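Local coordinates for glycosyl transferases group 1 family protein (Francisella tularensis subsp. tularensis, PDB 5I45) that is probably a glycosyltransferase of the GT-B type, transferring sugar units, this chain being its C-terminal domain, at residues V115-H120 and L126-A131; A50-L55 and Q82-A87. All coordinates share one frame; numbering follows the deposited sequence.

Interaction 1. Residues V115-H120 and L126-A131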
loop_
_atom_site.group_PDB
_atom_site.type_symbol
_atom_site.label_atom_id
_atom_site.label_comp_id
_atom_site.label_asym_id
_atom_site.label_seq_id
_atom_site.Cartn_x
_atom_site.Cartn_y
_atom_site.Cartn_z
ATOM N N VAL A 115 2.491 -1.544 -1.769
ATOM C CA VAL A 115 1.173 -1.456 -1.142
ATOM C C VAL A 115 1.206 -2.237 0.153
ATOM O O VAL A 115 1.741 -3.348 0.206
ATOM C CB VAL A 115 0.040 -1.949 -2.068
ATOM C CG1 VAL A 115 -1.294 -2.003 -1.324
ATOM C CG2 VAL A 115 -0.085 -1.019 -3.246
ATOM N N VAL A 116 0.654 -1.618 1.210
ATOM C CA VAL A 116 0.520 -2.273 2.500
ATOM C C VAL A 116 -0.924 -2.622 2.765
ATOM O O VAL A 116 -1.779 -1.784 2.613
ATOM C CB VAL A 116 1.077 -1.398 3.642
ATOM C CG1 VAL A 116 0.946 -2.102 4.969
ATOM C CG2 VAL A 116 2.543 -1.061 3.375
ATOM N N CYS A 117 -1.170 -3.874 3.165
ATOM C CA CYS A 117 -2.508 -4.353 3.522
ATOM C C CYS A 117 -2.380 -4.748 4.986
ATOM O O CYS A 117 -1.933 -5.830 5.288
ATOM C CB CYS A 117 -2.891 -5.530 2.570
ATOM S SG CYS A 117 -2.737 -5.158 0.782
ATOM N N ALA A 118 -2.756 -3.838 5.885
ATOM C CA ALA A 118 -2.457 -3.945 7.318
ATOM C C ALA A 118 -3.644 -4.377 8.184
ATOM O O ALA A 118 -3.574 -4.287 9.406
ATOM C CB ALA A 118 -1.951 -2.588 7.801
ATOM N N SER A 119 -4.711 -4.850 7.570
ATOM C CA SER A 119 -5.923 -5.150 8.332
ATOM C C SER A 119 -5.687 -6.164 9.434
ATOM O O SER A 119 -4.979 -7.135 9.262
ATOM C CB SER A 119 -6.985 -5.677 7.414
ATOM O OG SER A 119 -8.190 -5.897 8.123
ATOM N N HIS A 120 -6.318 -5.945 10.574
ATOM C CA HIS A 120 -6.152 -6.894 11.662
ATOM C C HIS A 120 -6.866 -8.215 11.416
ATOM O O HIS A 120 -6.329 -9.291 11.715
ATOM C CB HIS A 120 -6.638 -6.308 12.972
ATOM C CG HIS A 120 -5.920 -5.067 13.384
ATOM N ND1 HIS A 120 -6.381 -4.245 14.387
ATOM C CD2 HIS A 120 -4.815 -4.467 12.883
ATOM C CE1 HIS A 120 -5.557 -3.228 14.531
ATOM N NE2 HIS A 120 -4.605 -3.332 13.624
ATOM N N LEU A 126 -8.608 -8.995 -1.527
ATOM C CA LEU A 126 -8.751 -8.351 -2.831
ATOM C C LEU A 126 -7.779 -7.215 -3.101
ATOM O O LEU A 126 -7.266 -7.133 -4.190
ATOM C CB LEU A 126 -10.200 -7.949 -3.115
ATOM C CG LEU A 126 -10.920 -9.079 -3.847
ATOM C CD1 LEU A 126 -12.436 -8.976 -3.760
ATOM C CD2 LEU A 126 -10.441 -9.099 -5.293
ATOM N N PRO A 127 -7.550 -6.323 -2.139
ATOM C CA PRO A 127 -6.545 -5.276 -2.385
ATOM C C PRO A 127 -5.078 -5.808 -2.488
ATOM O O PRO A 127 -4.250 -5.178 -3.164
ATOM C CB PRO A 127 -6.750 -4.301 -1.216
ATOM C CG PRO A 127 -8.110 -4.579 -0.694
ATOM C CD PRO A 127 -8.439 -6.004 -1.006
ATOM N N ALA A 128 -4.724 -6.917 -1.819
ATOM C CA ALA A 128 -3.454 -7.567 -2.132
ATOM C C ALA A 128 -3.437 -8.068 -3.579
ATOM O O ALA A 128 -2.475 -7.831 -4.294
ATOM C CB ALA A 128 -3.155 -8.727 -1.206
ATOM N N LEU A 129 -4.508 -8.733 -4.005
ATOM C CA LEU A 129 -4.583 -9.211 -5.384
ATOM C C LEU A 129 -4.558 -8.071 -6.397
ATOM O O LEU A 129 -3.894 -8.176 -7.437
ATOM C CB LEU A 129 -5.813 -10.069 -5.599
ATOM C CG LEU A 129 -5.846 -11.361 -4.811
ATOM C CD1 LEU A 129 -7.181 -12.033 -5.021
ATOM C CD2 LEU A 129 -4.711 -12.278 -5.208
ATOM N N GLU A 130 -5.276 -6.995 -6.115
ATOM C CA GLU A 130 -5.317 -5.833 -7.015
ATOM C C GLU A 130 -3.907 -5.235 -7.135
ATOM O O GLU A 130 -3.471 -4.858 -8.228
ATOM C CB GLU A 130 -6.306 -4.800 -6.481
ATOM C CG GLU A 130 -7.780 -5.192 -6.610
ATOM C CD GLU A 130 -8.736 -4.312 -5.787
ATOM O OE1 GLU A 130 -8.310 -3.369 -5.125
ATOM O OE2 GLU A 130 -9.954 -4.596 -5.792
ATOM N N ALA A 131 -3.221 -5.130 -6.004
ATOM C CA ALA A 131 -1.865 -4.579 -5.965
ATOM C C ALA A 131 -0.903 -5.478 -6.741
ATOM O O ALA A 131 -0.099 -4.992 -7.540
ATOM C CB ALA A 131 -1.403 -4.402 -4.549
#
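Val115, on strand 114-117, meets Ala131 of helix 126-133, and all of its side-chain carbons close on a single methyl. From the start of the branch, Val115 CB lies 3.8 Å from Ala131 CB. Then CG2, placed beside the backbone N (chi1 173° puts CG1 opposite that nitrogen), comes within 3.9 Å of Ala131 CB, and CG1 reaches 4.0 Å from the same Ala131 CB. The methyl thus sits against the fork of the valine. One turn before Ala131, at Ala128, the helix meets the sulfur of Cys117 from the strand: SG is 3.7 Å from Ala128 N and 4.1 Å from Ala128 CB, with chi1 of -53° swinging it away from the carbonyl carbon. Segments 115-117 and 126-131 run nearly antiparallel, at 164°, as in a beta-alpha-beta unit whose next strand is 137-140. Val138 of that strand touches both Cys117 and Ala131, while Tyr109 of helix 104-111 covers Val115, Pro127 and Ala131. Small residues on the helix let it lie close: the axes of 115-117 and 126-131 approach to 8.7 Å. With van der Waals contact alone between the segments, the contact is non-directional and rests on buried methyl and sulfur packing.

Interaction 2. Residues A50-L55 and Q82-A87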
loop_
_atom_site.group_PDB
_atom_site.type_symbol
_atom_site.label_atom_id
_atom_site.label_comp_id
_atom_site.label_asym_id
_atom_site.label_seq_id
_atom_site.Cartn_x
_atom_site.Cartn_y
_atom_site.Cartn_z
ATOM N N ALA A 50 4.549 3.159 10.829
ATOM C CA ALA A 50 5.639 2.582 10.021
ATOM C C ALA A 50 6.200 3.621 9.038
ATOM O O ALA A 50 7.412 3.691 8.831
ATOM C CB ALA A 50 5.167 1.356 9.263
ATOM N N ALA A 51 5.306 4.389 8.430
ATOM C CA ALA A 51 5.716 5.398 7.472
ATOM C C ALA A 51 6.523 6.483 8.148
ATOM O O ALA A 51 7.479 6.992 7.576
ATOM C CB ALA A 51 4.510 5.997 6.748
ATOM N N ILE A 52 6.162 6.840 9.377
ATOM C CA ILE A 52 6.891 7.872 10.109
ATOM C C ILE A 52 8.331 7.419 10.389
ATOM O O ILE A 52 9.265 8.202 10.226
ATOM C CB ILE A 52 6.135 8.264 11.397
ATOM C CG1 ILE A 52 4.906 9.097 11.021
ATOM C CG2 ILE A 52 7.032 9.011 12.369
ATOM C CD1 ILE A 52 3.977 9.334 12.181
ATOM N N VAL A 53 8.513 6.173 10.789
ATOM C CA VAL A 53 9.843 5.614 11.004
ATOM C C VAL A 53 10.614 5.547 9.681
ATOM O O VAL A 53 11.754 5.962 9.567
ATOM C CB VAL A 53 9.702 4.184 11.613
ATOM C CG1 VAL A 53 10.988 3.382 11.538
ATOM C CG2 VAL A 53 9.175 4.269 13.047
ATOM N N THR A 54 9.964 5.023 8.647
ATOM C CA THR A 54 10.655 4.735 7.399
ATOM C C THR A 54 11.025 5.978 6.608
ATOM O O THR A 54 12.129 6.082 6.062
ATOM C CB THR A 54 9.765 3.812 6.544
ATOM O OG1 THR A 54 9.473 2.617 7.277
ATOM C CG2 THR A 54 10.437 3.454 5.252
ATOM N N LEU A 55 10.090 6.883 6.487
ATOM C CA LEU A 55 10.256 7.982 5.559
ATOM C C LEU A 55 11.206 9.048 6.034
ATOM O O LEU A 55 11.661 9.852 5.218
ATOM C CB LEU A 55 8.914 8.537 5.132
ATOM C CG LEU A 55 8.069 7.502 4.409
ATOM C CD1 LEU A 55 6.735 8.108 4.034
ATOM C CD2 LEU A 55 8.763 6.933 3.174
ATOM N N GLN A 82 -2.213 14.429 13.025
ATOM C CA GLN A 82 -1.366 15.035 14.056
ATOM C C GLN A 82 -0.053 14.326 14.219
ATOM O O GLN A 82 0.982 14.977 14.386
ATOM C CB GLN A 82 -2.063 15.059 15.449
ATOM C CG GLN A 82 -1.182 15.471 16.651
ATOM C CD GLN A 82 -0.296 14.374 17.271
ATOM O OE1 GLN A 82 0.852 14.648 17.666
ATOM N NE2 GLN A 82 -0.811 13.147 17.364
ATOM N N LYS A 83 -0.071 13.000 14.241
ATOM C CA LYS A 83 1.169 12.240 14.399
ATOM C C LYS A 83 2.133 12.600 13.275
ATOM O O LYS A 83 3.312 12.783 13.487
ATOM C CB LYS A 83 0.929 10.719 14.371
ATOM C CG LYS A 83 0.274 10.099 15.581
ATOM C CD LYS A 83 0.201 8.589 15.394
ATOM C CE LYS A 83 -0.556 7.912 16.508
ATOM N NZ LYS A 83 0.111 8.066 17.817
ATOM N N VAL A 84 1.623 12.669 12.051
ATOM C CA VAL A 84 2.446 13.037 10.898
ATOM C C VAL A 84 3.033 14.448 11.033
ATOM O O VAL A 84 4.221 14.655 10.789
ATOM C CB VAL A 84 1.621 12.914 9.604
ATOM C CG1 VAL A 84 2.387 13.473 8.426
ATOM C CG2 VAL A 84 1.240 11.456 9.327
ATOM N N LYS A 85 2.175 15.393 11.420
ATOM C CA LYS A 85 2.605 16.796 11.557
ATOM C C LYS A 85 3.643 16.916 12.662
ATOM O O LYS A 85 4.668 17.584 12.496
ATOM C CB LYS A 85 1.409 17.711 11.862
ATOM C CG LYS A 85 1.770 19.190 11.876
ATOM C CD LYS A 85 0.709 20.008 12.592
ATOM C CE LYS A 85 1.097 21.474 12.772
ATOM N NZ LYS A 85 1.063 22.306 11.528
ATOM N N GLN A 86 3.400 16.272 13.798
ATOM C CA GLN A 86 4.372 16.350 14.890
ATOM C C GLN A 86 5.719 15.685 14.552
ATOM O O GLN A 86 6.760 16.104 15.048
ATOM C CB GLN A 86 3.747 15.889 16.209
ATOM C CG GLN A 86 2.598 16.809 16.660
ATOM C CD GLN A 86 3.003 18.271 16.851
ATOM O OE1 GLN A 86 4.015 18.571 17.493
ATOM N NE2 GLN A 86 2.194 19.194 16.311
ATOM N N ALA A 87 5.715 14.710 13.648
ATOM C CA ALA A 87 6.956 14.085 13.175
ATOM C C ALA A 87 7.658 14.919 12.090
ATOM O O ALA A 87 8.734 14.547 11.633
ATOM C CB ALA A 87 6.662 12.698 12.614
#
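Ile52 projects from helix 44-57 and lays its two branches against Lys83 and Val84 of helix 74-86 and against Ala87, which follows it, a contact within the Rossmann-like C-terminal domain of a probable GT-B glycosyltransferase. Both helices lie on the same face of the parallel sheet, and Ile93 of strand 93-96 lies beneath them, touching Ile52 and Val84 alike.

The isoleucine works as a fork. Chi1 of -73° sets CG1 beside the backbone N and CG2 opposite it, and an extended chi2 of 170° carries CD1 as far as it can go from CA. The long branch comes over the backbone of the other helix: CD1 lies 3.7 Å from Lys83 O and 4.0 Å from Lys83 CB, with Val84 CG2 a looser 4.5 Å from that same Ile52 CD1. Lys83 O is already taken up by the helix, accepting Ala87 N, so the methyl covers a carbonyl that has its partner. Val84 offers less, because its side chain leaves the helix across the line to Ile52 and is buried against Ile93 as well; Ile52 CD1 comes closer to its backbone, 4.1 Å from Val84 N.

Lys83 lends only the base of its chain to the contact. Its CB faces Ile52, but the rest leads off, extended through the middle torsions and bent at the last (chi4 -64°), and NZ makes long, weak ion pairs with Glu79 and with Glu49 of the facing helix.

The short branch of Ile52 completes the contact, where CG2 meets the methyl of Ala87, 3.7 Å from Ile52 CG2 to Ala87 CB.

Interaction 2 closes before interaction 1 opens, so the two come in series along the chain. Their centres are about 21 Å apart and their nearest atoms about 7 Å, with no touch between them. They share one parallel sheet but use opposite faces of it: helices 44-57 and 74-86 cover one, helix 126-133 the other. Strand 114-117 is a neighbour of the first strand, 30-35, in a 3-2-1-4-5-6 order, the Rossmann-like arrangement. Interaction 1, near the centre of the chain, holds a helix on the sheet, whereas interaction 2, nearer the periphery, holds two helices together on the other face. The two contacts thus belong to different layers of the alpha/beta/alpha domain.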